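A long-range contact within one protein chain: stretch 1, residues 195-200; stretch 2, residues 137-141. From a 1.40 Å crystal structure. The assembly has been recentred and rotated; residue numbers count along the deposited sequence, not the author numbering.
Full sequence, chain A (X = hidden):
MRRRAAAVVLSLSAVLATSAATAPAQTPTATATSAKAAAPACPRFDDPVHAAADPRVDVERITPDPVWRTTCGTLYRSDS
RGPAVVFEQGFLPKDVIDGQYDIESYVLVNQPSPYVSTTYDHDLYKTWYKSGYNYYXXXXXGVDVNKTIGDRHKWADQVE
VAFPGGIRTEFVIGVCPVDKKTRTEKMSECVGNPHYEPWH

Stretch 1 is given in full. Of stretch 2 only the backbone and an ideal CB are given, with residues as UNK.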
# COMPACT_ATOMS: atom_id res chain seq x y z
N HIS A 195 -6.48 -13.19 -8.99
CA HIS A 195 -5.94 -12.30 -10.00
C HIS A 195 -4.49 -11.91 -9.77
O HIS A 195 -3.92 -11.17 -10.59
CB HIS A 195 -6.81 -11.04 -10.08
CG HIS A 195 -8.23 -11.33 -10.43
ND1 HIS A 195 -9.28 -11.00 -9.61
CD2 HIS A 195 -8.77 -11.93 -11.51
CE1 HIS A 195 -10.41 -11.38 -10.17
NE2 HIS A 195 -10.13 -11.95 -11.33
N TYR A 196 -3.86 -12.38 -8.69
CA TYR A 196 -2.47 -12.06 -8.44
C TYR A 196 -1.60 -12.62 -9.56
O TYR A 196 -1.74 -13.78 -9.95
CB TYR A 196 -2.05 -12.66 -7.11
CG TYR A 196 -0.58 -12.55 -6.76
CD1 TYR A 196 0.13 -11.39 -6.97
CD2 TYR A 196 0.09 -13.65 -6.22
CE1 TYR A 196 1.49 -11.30 -6.64
CE2 TYR A 196 1.44 -13.57 -5.90
CZ TYR A 196 2.12 -12.40 -6.11
OH TYR A 196 3.47 -12.35 -5.74
N GLU A 197 -0.71 -11.77 -10.08
CA GLU A 197 0.21 -12.15 -11.15
C GLU A 197 1.63 -11.91 -10.69
O GLU A 197 2.14 -10.77 -10.75
CB GLU A 197 -0.10 -11.35 -12.41
CG GLU A 197 -1.42 -11.79 -13.02
CD GLU A 197 -1.72 -11.15 -14.36
OE1 GLU A 197 -0.86 -10.41 -14.88
OE2 GLU A 197 -2.82 -11.41 -14.89
N PRO A 198 2.32 -12.95 -10.22
CA PRO A 198 3.72 -12.81 -9.81
C PRO A 198 4.53 -12.21 -10.95
O PRO A 198 4.33 -12.54 -12.12
CB PRO A 198 4.15 -14.26 -9.55
CG PRO A 198 2.94 -14.97 -9.19
CD PRO A 198 1.79 -14.29 -9.89
N TRP A 199 5.49 -11.37 -10.58
CA TRP A 199 6.31 -10.65 -11.55
C TRP A 199 7.79 -10.67 -11.21
O TRP A 199 8.58 -10.08 -11.95
CB TRP A 199 5.83 -9.19 -11.72
CG TRP A 199 5.69 -8.44 -10.41
CD1 TRP A 199 4.66 -8.55 -9.51
CD2 TRP A 199 6.61 -7.50 -9.84
NE1 TRP A 199 4.89 -7.75 -8.42
CE2 TRP A 199 6.06 -7.07 -8.61
CE3 TRP A 199 7.82 -6.96 -10.27
CZ2 TRP A 199 6.73 -6.19 -7.77
CZ3 TRP A 199 8.47 -6.06 -9.43
CH2 TRP A 199 7.91 -5.67 -8.21
N HIS A 200 8.20 -11.30 -10.12
CA HIS A 200 9.61 -11.49 -9.82
C HIS A 200 9.76 -12.67 -8.87
O HIS A 200 8.77 -13.22 -8.37
CB HIS A 200 10.21 -10.23 -9.17
CG HIS A 200 9.58 -9.91 -7.85
ND1 HIS A 200 10.10 -10.33 -6.65
CD2 HIS A 200 8.42 -9.27 -7.56
CE1 HIS A 200 9.31 -9.92 -5.67
NE2 HIS A 200 8.29 -9.29 -6.21
OXT HIS A 200 10.89 -13.02 -8.54
N UNK A 137 0.58 -7.47 -0.32
CA UNK A 137 0.73 -6.74 -1.59
C UNK A 137 2.12 -7.00 -2.14
O UNK A 137 3.11 -6.95 -1.39
CB UNK A 137 0.50 -5.24 -1.40
N UNK A 138 2.20 -7.29 -3.44
CA UNK A 138 3.49 -7.49 -4.11
C UNK A 138 3.44 -6.60 -5.35
O UNK A 138 2.98 -7.01 -6.41
CB UNK A 138 3.74 -8.96 -4.46
N UNK A 139 3.86 -5.35 -5.17
CA UNK A 139 3.67 -4.34 -6.20
C UNK A 139 4.96 -3.55 -6.36
O UNK A 139 5.65 -3.28 -5.37
CB UNK A 139 2.50 -3.41 -5.86
N UNK A 140 5.28 -3.14 -7.58
CA UNK A 140 6.47 -2.32 -7.80
C UNK A 140 6.18 -0.88 -7.42
O UNK A 140 5.06 -0.39 -7.55
CB UNK A 140 6.93 -2.41 -9.26
N UNK A 141 7.22 -0.21 -6.94
CA UNK A 141 7.17 1.23 -6.79
C UNK A 141 6.57 1.69 -5.48
O UNK A 141 6.81 1.11 -4.42
CB UNK A 141 6.38 1.84 -7.95

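Position 137 offers little to read from stretch 1. Its CA-to-CB bond points away, and nothing of the other stretch lies within 5.5 Å of the ideal CB. The backbone angles, -127°/135°, are extended, so a beta-branched residue would sit comfortably here, but many others would do as well; this contact does not choose. The deposited residue is Ile137, with chi1 in the m well and chi2 in t, and it takes no part in the contact.

Position 138 is where stretch 1 makes its demands. The CA-to-CB bond points toward it, and the ideal CB lies 3.6 Å from Tyr196 OH, 4.3 Å from Trp199 NE1 and 4.9 Å from His200 NE2. Three polar groups, each able to donate a hydrogen bond, thus gather around this CB. The rule is plain: place an acceptor here, preferably one with two acceptor atoms, and keep it compact, because the tyrosine hydroxyl is already close to CB. Aspartate fits best on these grounds; asparagine would offer one side-chain oxygen, and a glutamate would carry its carboxylate one carbon farther from CB. The deposited residue is Asp138, chi1 t, and its carboxylate divides the work. OD2 accepts from Tyr196 OH at 2.6 Å, while OD1 accepts from His200 NE2 at 2.7 Å with an N-H...O angle of 162°. The acceptor lies near the ring plane, at the edge, in both cases. Trp199 NE1 donates to the backbone, reaching Asp138 O at 2.9 Å and 161°, a link that depends on the path of the chain rather than on the side chain. A water extends the network: it donates to Asp138 OD2 at 2.7 Å and to His200 O at 3.0 Å, and accepts from Trp199 N at 2.8 Å, tying the carboxylate to the backbone near the C-terminus.

At position 139 the CA-to-CB bond turns away, and the nearest atom to the ideal CB is Trp199 CZ2 at 5.4 Å. Stretch 1 sets no strong preference, and small or larger residues could be considered. Ala139 is deposited; its backbone makes the approach, with C lying 3.5 Å from Trp199 CZ2.

Position 140 presents its CB sideways, 3.6 Å from Trp199 CH2. The neighbour is a broad indole, so an apolar side chain that can lie against it is called for: valine, leucine or proline. A phi of -78° with psi at 148° suits proline particularly well. Pro140 is deposited, with its CG over one face of the indole and its CD 3.6 Å from Trp199 CZ2. The flat ring thus gains apolar packing on a face while its NE1 edge is held by the carbonyl of Asp138.

Position 141 has a positive phi of 86° with psi at -141°, which by itself favours glycine, and stretch 1 has nothing within 5.5 Å of the ideal CB. Gly141 is deposited; it suits the positive phi and takes no part in this contact.

Stretch 2 137-141: IDAPG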
# COMPACT_ATOMS: atom_id res chain seq x y z
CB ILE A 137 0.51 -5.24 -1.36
CG1 ILE A 137 -0.96 -5.03 -0.98
CG2 ILE A 137 0.89 -4.39 -2.58
CD1 ILE A 137 -1.24 -3.70 -0.32
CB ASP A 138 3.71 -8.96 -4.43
CG ASP A 138 4.97 -9.21 -5.26
OD1 ASP A 138 5.91 -8.39 -5.21
OD2 ASP A 138 5.03 -10.25 -5.93
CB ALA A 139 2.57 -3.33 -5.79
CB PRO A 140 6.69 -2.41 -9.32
CG PRO A 140 5.34 -2.66 -9.89
CD PRO A 140 4.60 -3.48 -8.85
O HOH W 1 6.18 -11.75 -7.85
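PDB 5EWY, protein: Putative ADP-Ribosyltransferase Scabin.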